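Local coordinates for protein proteasome accessory factor B/C (PafBC) (Paenarthrobacter aurescens, PDB 6SJ9) that probably regulates transcription in the bacterial DNA damage response, binding DNA through winged helix-turn-helix domains, at residues V154-H158 / Q405-D409; P327-F331 / L616-V620; Y509-R514 / F549-R553. One frame throughout, in Å; residues are numbered along the deposited sequence.

Overall arrangement
All three contacts are partly buried, yet no two join the same elements. Contact 1 sets the helix of the first WYL domain against a strand of the PafC helix-turn-helix domain; contact 2 lays the loop that follows helix 305-323 on the second WCX sheet; contact 3 stays within the second WYL domain. The chemistry differs accordingly. Contact 1 combines an apolar layer with two water bridges at its more open end, contact 2 is almost wholly apolar, and contact 3 rests on five direct hydrogen bonds and an aromatic pair. Contacts 1 and 3, with centres about 46 Å apart, lie on opposite sides of the chain's centre, whereas the centre of contact 2 is about 30 and 31 Å from theirs.

Contact 1 of 3, residues V154-H158 / Q405-D409; sequences VAAMH and QWEND
Val154 meets the indole of Trp406 with a single methyl. CG2 lies 3.9 Å from Trp406 NE1 and sits above the indole plane but offset toward the ring's rim, so it rests over the NE1, CE2 and CZ2 border and not over the ring centre. The backbone of Val154 also takes part: its O accepts the helical bond from His158 N. Water 1 donates to Val154 O as well, at 2.8 Å.

One turn later, Met157 (selenomethionine) points its side chain at the strand. The chain bends at its last torsion (chi3 -80°), which brings CE to 3.9 Å from Trp406 O and within van der Waals range of Trp406 CD1. The selenium lies beside the next backbone nitrogen, SE 3.8 Å from Asn408 N, while CB packs against the Asn408 amide.

His158 contributes mainly backbone. Water 2 donates to His158 O and accepts from Asn408 ND2 at 2.8 Å; water 1, 2.6 Å from Asn408 OD1, donates to that oxygen. Each end of the amide is therefore linked through a water to a different helix carbonyl. No direct hydrogen bond crosses the contact.

Phe150 meets the Trp406 ring edge-to-face, and Ile382 and Leu385 of helix 378-389 also touch it. Because strand 404-407 pairs with 410-413 and also with 175-188 of the WYL sheet, the arrangement is consistent with the wing hairpin of a winged helix-turn-helix domain docked onto the neighbouring Sm-like domain.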
ATOM      1  N   VAL A 154      -4.121  21.241   4.792  1.00 38.87           N
ATOM      2  CA  VAL A 154      -2.799  21.670   4.329  1.00 33.76           C
ATOM      3  C   VAL A 154      -2.906  23.031   3.617  1.00 33.27           C
ATOM      4  O   VAL A 154      -2.024  23.884   3.750  1.00 36.02           O
ATOM      5  CB  VAL A 154      -2.186  20.603   3.372  1.00 37.22           C
ATOM      6  CG1 VAL A 154      -1.020  21.136   2.619  1.00 34.18           C
ATOM      7  CG2 VAL A 154      -1.701  19.358   4.167  1.00 37.40           C
ATOM      8  N   ALA A 155      -3.940  23.208   2.794  1.00 33.84           N
ATOM      9  CA  ALA A 155      -4.139  24.472   2.079  1.00 38.76           C
ATOM     10  C   ALA A 155      -4.484  25.586   3.061  1.00 38.81           C
ATOM     11  O   ALA A 155      -3.934  26.673   2.980  1.00 40.39           O
ATOM     12  CB  ALA A 155      -5.265  24.320   1.000  1.00 39.11           C
ATOM     13  N   ALA A 156      -5.325  25.289   4.047  1.00 36.17           N
ATOM     14  CA  ALA A 156      -5.666  26.283   5.058  1.00 37.37           C
ATOM     15  C   ALA A 156      -4.414  26.768   5.796  1.00 38.46           C
ATOM     16  O   ALA A 156      -4.224  27.970   6.018  1.00 39.45           O
ATOM     17  CB  ALA A 156      -6.677  25.659   6.022  1.00 34.56           C
HETATM   18  N   MSE A 157      -3.546  25.845   6.185  1.00 33.61           N
HETATM   19  CA  MSE A 157      -2.353  26.254   6.935  1.00 33.48           C
HETATM   20  C   MSE A 157      -1.408  27.018   6.050  1.00 35.10           C
HETATM   21  O   MSE A 157      -0.769  27.943   6.515  1.00 38.68           O
HETATM   22  CB  MSE A 157      -1.592  25.023   7.530  1.00 33.41           C
HETATM   23  CG  MSE A 157      -2.436  24.097   8.338  1.00 35.88           C
HETATM   24 SE   MSE A 157      -1.317  22.731   9.383  1.00 47.43          SE
HETATM   25  CE  MSE A 157      -1.006  21.511   7.850  1.00 41.30           C
ATOM     26  N   HIS A 158      -1.263  26.575   4.789  1.00 35.23           N
ATOM     27  CA  HIS A 158      -0.366  27.273   3.879  1.00 37.26           C
ATOM     28  C   HIS A 158      -0.852  28.698   3.643  1.00 39.88           C
ATOM     29  O   HIS A 158      -0.050  29.639   3.643  1.00 40.29           O
ATOM     30  CB  HIS A 158      -0.227  26.540   2.528  1.00 39.92           C
ATOM     31  CG  HIS A 158       0.793  27.156   1.607  1.00 40.01           C
ATOM     32  ND1 HIS A 158       0.527  27.476   0.280  1.00 46.60           N
ATOM     33  CD2 HIS A 158       2.084  27.506   1.820  1.00 42.69           C
ATOM     34  CE1 HIS A 158       1.605  28.019  -0.269  1.00 36.59           C
ATOM     35  NE2 HIS A 158       2.561  28.063   0.646  1.00 44.42           N
ATOM     36  N   GLN A 405       3.684  13.720  12.567  1.00 47.48           N
ATOM     37  CA  GLN A 405       3.243  15.106  12.750  1.00 47.44           C
ATOM     38  C   GLN A 405       3.411  15.848  11.413  1.00 43.74           C
ATOM     39  O   GLN A 405       4.487  15.816  10.795  1.00 39.97           O
ATOM     40  CB  GLN A 405       4.050  15.899  13.788  1.00 50.63           C
ATOM     41  CG  GLN A 405       3.880  15.496  15.226  1.00 62.01           C
ATOM     42  CD  GLN A 405       4.448  14.104  15.499  1.00 66.67           C
ATOM     43  OE1 GLN A 405       3.835  13.332  16.196  1.00 73.06           O
ATOM     44  NE2 GLN A 405       5.630  13.794  14.953  1.00 66.53           N
ATOM     45  N   TRP A 406       2.395  16.593  11.030  1.00 39.21           N
ATOM     46  CA  TRP A 406       2.439  17.390   9.801  1.00 38.38           C
ATOM     47  C   TRP A 406       1.929  18.783  10.128  1.00 36.88           C
ATOM     48  O   TRP A 406       0.716  18.995  10.205  1.00 38.69           O
ATOM     49  CB  TRP A 406       1.602  16.745   8.729  1.00 38.47           C
ATOM     50  CG  TRP A 406       1.708  17.371   7.388  1.00 41.20           C
ATOM     51  CD1 TRP A 406       1.830  18.713   7.083  1.00 41.03           C
ATOM     52  CD2 TRP A 406       1.667  16.678   6.135  1.00 42.12           C
ATOM     53  NE1 TRP A 406       1.876  18.882   5.719  1.00 43.53           N
ATOM     54  CE2 TRP A 406       1.753  17.664   5.107  1.00 43.37           C
ATOM     55  CE3 TRP A 406       1.581  15.330   5.778  1.00 38.03           C
ATOM     56  CZ2 TRP A 406       1.768  17.337   3.759  1.00 40.31           C
ATOM     57  CZ3 TRP A 406       1.571  15.000   4.406  1.00 38.68           C
ATOM     58  CH2 TRP A 406       1.689  16.000   3.427  1.00 39.16           C
ATOM     59  N   GLU A 407       2.857  19.719  10.331  1.00 38.28           N
ATOM     60  CA  GLU A 407       2.546  21.140  10.516  1.00 39.78           C
ATOM     61  C   GLU A 407       2.712  21.894   9.199  1.00 38.11           C
ATOM     62  O   GLU A 407       3.032  21.307   8.163  1.00 42.72           O
ATOM     63  CB  GLU A 407       3.464  21.738  11.567  1.00 43.05           C
ATOM     64  CG  GLU A 407       3.431  21.061  12.881  1.00 56.84           C
ATOM     65  CD  GLU A 407       4.463  21.643  13.857  1.00 64.70           C
ATOM     66  OE1 GLU A 407       4.938  22.793  13.697  1.00 68.51           O
ATOM     67  OE2 GLU A 407       4.751  20.954  14.823  1.00 69.89           O
ATOM     68  N   ASN A 408       2.478  23.212   9.229  1.00 40.35           N
ATOM     69  CA  ASN A 408       2.606  24.038   8.018  1.00 42.06           C
ATOM     70  C   ASN A 408       3.997  23.891   7.429  1.00 41.01           C
ATOM     71  O   ASN A 408       4.979  24.288   8.050  1.00 38.47           O
ATOM     72  CB  ASN A 408       2.336  25.532   8.311  1.00 40.67           C
ATOM     73  CG  ASN A 408       2.176  26.351   7.000  1.00 40.69           C
ATOM     74  OD1 ASN A 408       1.660  25.825   6.021  1.00 38.77           O
ATOM     75  ND2 ASN A 408       2.603  27.611   6.996  1.00 38.50           N
ATOM     76  N   ASP A 409       4.094  23.346   6.228  1.00 43.19           N
ATOM     77  CA  ASP A 409       5.411  23.244   5.579  1.00 51.18           C
ATOM     78  C   ASP A 409       6.397  22.320   6.343  1.00 42.98           C
ATOM     79  O   ASP A 409       7.620  22.410   6.146  1.00 40.23           O
ATOM     80  CB  ASP A 409       6.073  24.636   5.374  1.00 57.80           C
ATOM     81  CG  ASP A 409       7.287  24.594   4.370  1.00 58.63           C
ATOM     82  OD1 ASP A 409       7.069  24.186   3.208  1.00 60.39           O
ATOM     83  OD2 ASP A 409       8.439  24.933   4.727  1.00 60.48           O
TER
HETATM   84  O   HOH W   1       0.555  23.848   4.818  1.00 33.89           O
HETATM   85  O   HOH W   2       2.327  29.549   4.967  1.00 49.33           O

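Contact 2 of 3, residues P327-F331 / L616-V620; sequences PPLEF and LLAEV
Pro328 O is approached by a polar and an apolar partner: Glu330 N makes a weak 2.9 Å hydrogen bond to it, and the methyl Leu617 CD1 comes to 3.3 Å from it. The weak bond belongs to an inverse gamma turn centred on Leu329, a tight bend that gathers Pro328 O, Leu329 CA and Glu330 N round one methyl, Leu617 CD1. No hydrogen bond links the two segments, so the evidence for the contact is its packing.

Leu617 is the hub. Its CG is anti to the carbonyl carbon (chi1 -55°), which directs the fork out of the sheet and lets its two methyls take different partners. CD1 reaches into the bend, 3.9 Å from Leu329 CA and equally close to the Glu330 amide nitrogen. CD2 lies 3.6 Å from Pro327 CG, where the proline ring and the leucine branch run antiparallel alongside one another.

Phe331 closes the other flank. Its CE1 stands 3.8 Å from Leu617 CB, with Leu617 CD1 on the side of one ring face and Ala618 N near the ring plane at the edge. The far end of the ring continues along the strand, Phe331 CZ being 4.1 Å from Glu619 CB. The carboxylate of Glu619 belongs to another interaction, a salt bridge with Arg607 on the adjacent strand 607-610.

The loop spans more than one strand, since Pro327 and Leu329 also touch Leu642, and Phe331 touches Ala609. Strand 616-622 is an inner member of a four-stranded antiparallel sheet in order 2-3-1-4, and Leu617 and Glu619 face the loop while Ala618 points away from it. That strand order, with the intervening helices, identifies the ferredoxin-like fold of the WCX domain.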
ATOM      1  N   PRO A 327     -25.565  13.440 -13.794  1.00 83.16           N
ATOM      2  CA  PRO A 327     -25.004  14.649 -14.389  1.00 83.66           C
ATOM      3  C   PRO A 327     -24.677  14.397 -15.849  1.00 86.66           C
ATOM      4  O   PRO A 327     -24.655  13.235 -16.296  1.00 85.54           O
ATOM      5  CB  PRO A 327     -23.731  14.884 -13.554  1.00 79.31           C
ATOM      6  CG  PRO A 327     -23.282  13.525 -13.259  1.00 74.43           C
ATOM      7  CD  PRO A 327     -24.552  12.727 -12.996  1.00 80.62           C
ATOM      8  N   PRO A 328     -24.451  15.449 -16.640  1.00 89.68           N
ATOM      9  CA  PRO A 328     -24.053  15.224 -18.033  1.00 90.05           C
ATOM     10  C   PRO A 328     -22.603  14.776 -18.083  1.00 85.21           C
ATOM     11  O   PRO A 328     -21.737  15.294 -17.370  1.00 80.10           O
ATOM     12  CB  PRO A 328     -24.244  16.596 -18.697  1.00 94.17           C
ATOM     13  CG  PRO A 328     -24.678  17.555 -17.595  1.00 95.00           C
ATOM     14  CD  PRO A 328     -24.415  16.880 -16.282  1.00 91.67           C
ATOM     15  N   LEU A 329     -22.344  13.821 -18.968  1.00 87.09           N
ATOM     16  CA  LEU A 329     -21.020  13.245 -19.113  1.00 87.52           C
ATOM     17  C   LEU A 329     -20.150  14.105 -20.022  1.00 91.20           C
ATOM     18  O   LEU A 329     -19.685  13.669 -21.072  1.00 94.12           O
ATOM     19  CB  LEU A 329     -21.195  11.865 -19.712  1.00 87.42           C
ATOM     20  CG  LEU A 329     -21.680  10.902 -18.658  1.00 87.65           C
ATOM     21  CD1 LEU A 329     -22.234   9.659 -19.316  1.00 88.44           C
ATOM     22  CD2 LEU A 329     -20.513  10.615 -17.769  1.00 85.54           C
ATOM     23  N   GLU A 330     -19.875  15.322 -19.573  1.00 90.80           N
ATOM     24  CA  GLU A 330     -19.121  16.289 -20.367  1.00 93.74           C
ATOM     25  C   GLU A 330     -17.720  16.421 -19.789  1.00 91.18           C
ATOM     26  O   GLU A 330     -17.554  16.928 -18.677  1.00 90.80           O
ATOM     27  CB  GLU A 330     -19.825  17.648 -20.436  1.00 98.57           C
ATOM     28  CG  GLU A 330     -21.013  17.705 -21.406  1.00104.93           C
ATOM     29  CD  GLU A 330     -21.911  18.923 -21.192  1.00106.43           C
ATOM     30  OE1 GLU A 330     -22.908  18.814 -20.444  1.00106.63           O
ATOM     31  OE2 GLU A 330     -21.617  19.996 -21.765  1.00107.21           O
ATOM     32  N   PHE A 331     -16.718  15.964 -20.536  1.00 91.45           N
ATOM     33  CA  PHE A 331     -15.370  16.153 -20.007  1.00 91.93           C
ATOM     34  C   PHE A 331     -14.701  17.319 -20.728  1.00 99.60           C
ATOM     35  O   PHE A 331     -14.916  17.493 -21.934  1.00103.15           O
ATOM     36  CB  PHE A 331     -14.523  14.885 -20.180  1.00 85.59           C
ATOM     37  CG  PHE A 331     -14.921  13.750 -19.263  1.00 81.81           C
ATOM     38  CD1 PHE A 331     -14.436  13.683 -17.965  1.00 76.62           C
ATOM     39  CD2 PHE A 331     -15.770  12.745 -19.703  1.00 81.07           C
ATOM     40  CE1 PHE A 331     -14.791  12.652 -17.121  1.00 73.07           C
ATOM     41  CE2 PHE A 331     -16.130  11.714 -18.862  1.00 78.23           C
ATOM     42  CZ  PHE A 331     -15.636  11.666 -17.568  1.00 74.65           C
ATOM     43  N   LEU A 616     -16.780  15.834  -8.804  1.00 67.32           N
ATOM     44  CA  LEU A 616     -16.218  15.706 -10.143  1.00 63.74           C
ATOM     45  C   LEU A 616     -16.649  14.404 -10.797  1.00 62.00           C
ATOM     46  O   LEU A 616     -16.972  13.431 -10.115  1.00 63.10           O
ATOM     47  CB  LEU A 616     -14.693  15.766 -10.158  1.00 61.02           C
ATOM     48  CG  LEU A 616     -13.903  14.798  -9.289  1.00 60.61           C
ATOM     49  CD1 LEU A 616     -12.556  14.573  -9.874  1.00 56.32           C
ATOM     50  CD2 LEU A 616     -13.732  15.408  -7.954  1.00 62.65           C
ATOM     51  N   LEU A 617     -16.691  14.430 -12.126  1.00 57.95           N
ATOM     52  CA  LEU A 617     -16.702  13.224 -12.924  1.00 60.24           C
ATOM     53  C   LEU A 617     -15.296  12.693 -13.064  1.00 59.52           C
ATOM     54  O   LEU A 617     -14.341  13.456 -13.227  1.00 61.88           O
ATOM     55  CB  LEU A 617     -17.254  13.471 -14.326  1.00 61.15           C
ATOM     56  CG  LEU A 617     -18.633  14.093 -14.502  1.00 69.84           C
ATOM     57  CD1 LEU A 617     -18.950  14.205 -16.005  1.00 73.26           C
ATOM     58  CD2 LEU A 617     -19.717  13.316 -13.763  1.00 72.40           C
ATOM     59  N   ALA A 618     -15.172  11.379 -13.063  1.00 57.19           N
ATOM     60  CA  ALA A 618     -13.847  10.781 -13.163  1.00 55.75           C
ATOM     61  C   ALA A 618     -13.929   9.464 -13.905  1.00 54.51           C
ATOM     62  O   ALA A 618     -14.669   8.561 -13.505  1.00 56.22           O
ATOM     63  CB  ALA A 618     -13.235  10.587 -11.783  1.00 50.84           C
ATOM     64  N   GLU A 619     -13.185   9.373 -14.981  1.00 53.80           N
ATOM     65  CA  GLU A 619     -13.057   8.155 -15.754  1.00 55.36           C
ATOM     66  C   GLU A 619     -11.819   7.396 -15.268  1.00 51.65           C
ATOM     67  O   GLU A 619     -10.708   7.923 -15.341  1.00 50.28           O
ATOM     68  CB  GLU A 619     -12.930   8.563 -17.217  1.00 62.21           C
ATOM     69  CG  GLU A 619     -13.033   7.503 -18.228  1.00 71.79           C
ATOM     70  CD  GLU A 619     -12.930   8.100 -19.606  1.00 81.19           C
ATOM     71  OE1 GLU A 619     -13.980   8.329 -20.242  1.00 86.02           O
ATOM     72  OE2 GLU A 619     -11.785   8.404 -20.016  1.00 83.91           O
ATOM     73  N   VAL A 620     -12.001   6.199 -14.726  1.00 53.48           N
ATOM     74  CA  VAL A 620     -10.899   5.441 -14.139  1.00 54.32           C
ATOM     75  C   VAL A 620     -10.885   4.018 -14.696  1.00 56.27           C
ATOM     76  O   VAL A 620     -11.929   3.452 -15.021  1.00 57.93           O
ATOM     77  CB  VAL A 620     -10.982   5.405 -12.581  1.00 55.19           C
ATOM     78  CG1 VAL A 620     -10.996   6.815 -12.017  1.00 53.10           C
ATOM     79  CG2 VAL A 620     -12.185   4.690 -12.132  1.00 57.87           C
TER

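Contact 3 of 3, residues Y509-R514 / F549-R553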
ATOM      1  N   TYR A 509      -1.104 -12.531 -27.338  1.00 40.46           N
ATOM      2  CA  TYR A 509      -1.333 -12.536 -25.900  1.00 43.00           C
ATOM      3  C   TYR A 509      -2.772 -12.976 -25.678  1.00 45.90           C
ATOM      4  O   TYR A 509      -3.672 -12.360 -26.227  1.00 44.96           O
ATOM      5  CB  TYR A 509      -1.088 -11.142 -25.340  1.00 41.08           C
ATOM      6  CG  TYR A 509      -1.008 -11.057 -23.838  1.00 38.85           C
ATOM      7  CD1 TYR A 509      -0.011 -11.725 -23.147  1.00 36.03           C
ATOM      8  CD2 TYR A 509      -1.892 -10.254 -23.111  1.00 40.50           C
ATOM      9  CE1 TYR A 509       0.117 -11.650 -21.754  1.00 34.18           C
ATOM     10  CE2 TYR A 509      -1.792 -10.193 -21.687  1.00 43.09           C
ATOM     11  CZ  TYR A 509      -0.778 -10.895 -21.029  1.00 38.61           C
ATOM     12  OH  TYR A 509      -0.603 -10.814 -19.647  1.00 43.71           O
ATOM     13  N   PHE A 510      -2.979 -14.040 -24.883  1.00 47.78           N
ATOM     14  CA  PHE A 510      -4.328 -14.495 -24.538  1.00 49.22           C
ATOM     15  C   PHE A 510      -5.101 -13.427 -23.764  1.00 45.27           C
ATOM     16  O   PHE A 510      -4.562 -12.737 -22.911  1.00 43.61           O
ATOM     17  CB  PHE A 510      -4.289 -15.760 -23.672  1.00 44.32           C
ATOM     18  CG  PHE A 510      -3.994 -17.012 -24.428  1.00 45.39           C
ATOM     19  CD1 PHE A 510      -4.843 -17.469 -25.388  1.00 47.79           C
ATOM     20  CD2 PHE A 510      -2.860 -17.761 -24.109  1.00 47.92           C
ATOM     21  CE1 PHE A 510      -4.564 -18.606 -26.076  1.00 51.43           C
ATOM     22  CE2 PHE A 510      -2.584 -18.902 -24.757  1.00 50.89           C
ATOM     23  CZ  PHE A 510      -3.438 -19.330 -25.757  1.00 54.71           C
ATOM     24  N   SER A 511      -6.379 -13.309 -24.059  1.00 47.18           N
ATOM     25  CA  SER A 511      -7.270 -12.544 -23.209  1.00 53.40           C
ATOM     26  C   SER A 511      -7.461 -13.263 -21.866  1.00 56.50           C
ATOM     27  O   SER A 511      -7.033 -14.404 -21.669  1.00 53.63           O
ATOM     28  CB  SER A 511      -8.613 -12.377 -23.888  1.00 51.59           C
ATOM     29  OG  SER A 511      -9.148 -13.690 -23.974  1.00 55.63           O
ATOM     30  N   LEU A 512      -8.138 -12.591 -20.933  1.00 60.56           N
ATOM     31  CA  LEU A 512      -8.309 -13.182 -19.606  1.00 62.04           C
ATOM     32  C   LEU A 512      -8.943 -14.572 -19.680  1.00 58.67           C
ATOM     33  O   LEU A 512      -8.418 -15.528 -19.106  1.00 54.92           O
ATOM     34  CB  LEU A 512      -9.146 -12.254 -18.720  1.00 63.64           C
ATOM     35  CG  LEU A 512      -9.315 -12.676 -17.255  1.00 64.52           C
ATOM     36  CD1 LEU A 512      -7.978 -13.119 -16.627  1.00 61.21           C
ATOM     37  CD2 LEU A 512      -9.893 -11.508 -16.466  1.00 66.57           C
ATOM     38  N   GLN A 513     -10.009 -14.722 -20.476  1.00 61.12           N
ATOM     39  CA  GLN A 513     -10.684 -16.008 -20.655  1.00 65.74           C
ATOM     40  C   GLN A 513      -9.928 -17.013 -21.525  1.00 63.57           C
ATOM     41  O   GLN A 513     -10.372 -18.177 -21.611  1.00 60.19           O
ATOM     42  CB  GLN A 513     -12.078 -15.778 -21.255  1.00 73.16           C
ATOM     43  CG  GLN A 513     -12.988 -15.035 -20.304  1.00 81.16           C
ATOM     44  CD  GLN A 513     -13.186 -15.768 -18.978  1.00 87.24           C
ATOM     45  OE1 GLN A 513     -13.321 -16.996 -18.944  1.00 90.98           O
ATOM     46  NE2 GLN A 513     -13.149 -15.017 -17.875  1.00 87.61           N
ATOM     47  N   ARG A 514      -8.890 -16.575 -22.245  1.00 58.62           N
ATOM     48  CA  ARG A 514      -8.059 -17.366 -23.157  1.00 59.86           C
ATOM     49  C   ARG A 514      -8.797 -17.859 -24.400  1.00 61.07           C
ATOM     50  O   ARG A 514      -8.300 -18.738 -25.118  1.00 65.12           O
ATOM     51  CB  ARG A 514      -7.437 -18.553 -22.421  1.00 63.07           C
ATOM     52  CG  ARG A 514      -6.708 -18.095 -21.166  1.00 66.79           C
ATOM     53  CD  ARG A 514      -6.164 -19.278 -20.404  1.00 67.31           C
ATOM     54  NE  ARG A 514      -5.091 -19.913 -21.160  1.00 69.42           N
ATOM     55  CZ  ARG A 514      -3.809 -19.566 -21.070  1.00 67.15           C
ATOM     56  NH1 ARG A 514      -3.438 -18.587 -20.250  1.00 65.09           N
ATOM     57  NH2 ARG A 514      -2.904 -20.217 -21.794  1.00 65.65           N
ATOM     58  N   PHE A 549       3.211  -7.785 -19.000  1.00 37.36           N
ATOM     59  CA  PHE A 549       2.448  -8.945 -19.421  1.00 36.13           C
ATOM     60  C   PHE A 549       2.808 -10.143 -18.549  1.00 40.86           C
ATOM     61  O   PHE A 549       3.931 -10.249 -18.040  1.00 42.53           O
ATOM     62  CB  PHE A 549       2.778  -9.273 -20.898  1.00 37.18           C
ATOM     63  CG  PHE A 549       2.455  -8.124 -21.907  1.00 37.43           C
ATOM     64  CD1 PHE A 549       3.426  -7.212 -22.282  1.00 37.01           C
ATOM     65  CD2 PHE A 549       1.218  -8.044 -22.513  1.00 36.01           C
ATOM     66  CE1 PHE A 549       3.149  -6.200 -23.249  1.00 34.71           C
ATOM     67  CE2 PHE A 549       0.911  -7.032 -23.467  1.00 36.51           C
ATOM     68  CZ  PHE A 549       1.865  -6.108 -23.817  1.00 34.49           C
ATOM     69  N   ARG A 550       1.874 -11.073 -18.448  1.00 43.12           N
ATOM     70  CA  ARG A 550       2.087 -12.329 -17.741  1.00 43.35           C
ATOM     71  C   ARG A 550       2.647 -13.356 -18.709  1.00 43.43           C
ATOM     72  O   ARG A 550       2.041 -13.608 -19.758  1.00 44.85           O
ATOM     73  CB  ARG A 550       0.781 -12.862 -17.138  1.00 40.65           C
ATOM     74  CG  ARG A 550       0.203 -12.009 -15.978  1.00 44.48           C
ATOM     75  CD  ARG A 550      -1.100 -12.594 -15.425  1.00 50.33           C
ATOM     76  NE  ARG A 550      -0.977 -13.993 -14.964  1.00 55.39           N
ATOM     77  CZ  ARG A 550      -0.693 -14.349 -13.700  1.00 56.04           C
ATOM     78  NH1 ARG A 550      -0.521 -13.413 -12.762  1.00 50.02           N
ATOM     79  NH2 ARG A 550      -0.585 -15.647 -13.367  1.00 55.77           N
ATOM     80  N   LEU A 551       3.785 -13.950 -18.348  1.00 41.25           N
ATOM     81  CA  LEU A 551       4.375 -14.988 -19.185  1.00 43.79           C
ATOM     82  C   LEU A 551       3.375 -16.106 -19.439  1.00 41.56           C
ATOM     83  O   LEU A 551       3.289 -16.648 -20.560  1.00 39.93           O
ATOM     84  CB  LEU A 551       5.641 -15.536 -18.526  1.00 48.75           C
ATOM     85  CG  LEU A 551       6.570 -16.325 -19.450  1.00 48.33           C
ATOM     86  CD1 LEU A 551       7.069 -15.415 -20.514  1.00 49.04           C
ATOM     87  CD2 LEU A 551       7.763 -16.802 -18.661  1.00 50.51           C
ATOM     88  N   ASP A 552       2.584 -16.456 -18.419  1.00 38.68           N
ATOM     89  CA  ASP A 552       1.707 -17.597 -18.593  1.00 42.78           C
ATOM     90  C   ASP A 552       0.505 -17.221 -19.396  1.00 44.48           C
ATOM     91  O   ASP A 552      -0.392 -18.052 -19.519  1.00 45.58           O
ATOM     92  CB  ASP A 552       1.262 -18.222 -17.237  1.00 46.25           C
ATOM     93  CG  ASP A 552       0.355 -17.311 -16.375  1.00 51.42           C
ATOM     94  OD1 ASP A 552      -0.252 -16.316 -16.846  1.00 53.03           O
ATOM     95  OD2 ASP A 552       0.225 -17.623 -15.164  1.00 56.38           O
ATOM     96  N   ARG A 553       0.461 -15.993 -19.949  1.00 43.59           N
ATOM     97  CA  ARG A 553      -0.597 -15.652 -20.901  1.00 47.63           C
ATOM     98  C   ARG A 553      -0.086 -15.486 -22.321  1.00 44.36           C
ATOM     99  O   ARG A 553      -0.867 -15.149 -23.204  1.00 42.91           O
ATOM    100  CB  ARG A 553      -1.391 -14.413 -20.449  1.00 46.45           C
ATOM    101  CG  ARG A 553      -2.290 -14.876 -19.321  1.00 51.04           C
ATOM    102  CD  ARG A 553      -3.498 -14.053 -19.010  1.00 57.50           C
ATOM    103  NE  ARG A 553      -4.005 -13.146 -20.039  1.00 57.08           N
ATOM    104  CZ  ARG A 553      -4.698 -12.070 -19.693  1.00 52.84           C
ATOM    105  NH1 ARG A 553      -4.917 -11.859 -18.398  1.00 50.65           N
ATOM    106  NH2 ARG A 553      -5.161 -11.223 -20.588  1.00 49.07           N
TER
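This is a mixed polar and aromatic contact inside the second WYL domain, joining the end of strand 503-510 to the 3-10 turn that follows strand 545-550. Phe510 N donates to Arg553 O at 2.9 Å, just before strand 554-560. The Arg553 side chain returns to the same residue: NH2 (2.8 Å) and NE (3.0 Å) both donate to Phe510 O, NE from above the carbonyl plane. One face of that guanidinium looks toward the Tyr509 ring; the backbone of Ser511 and Leu512 lies over the opposite face, and Asp584 pairs with NH1. A five-stranded antiparallel sheet with a 3-10 turn between its last two strands is consistent with the Sm fold. Just before that turn, Tyr509 OH accepts from Arg550 N in a nearly straight bond (2.8 Å, 174°). With CG anti to the backbone N (chi1 -168°), the tyrosine ring reaches across to Phe549, whose edge meets its face in a T-shaped pair, centroids 4.9 Å apart and planes at 77°. On the more exposed side, Arg514 NH1 donates to Asp552 O at 3.2 Å, while both carboxylate oxygens of Asp552 are held side-on by Arg550 NE and NH2.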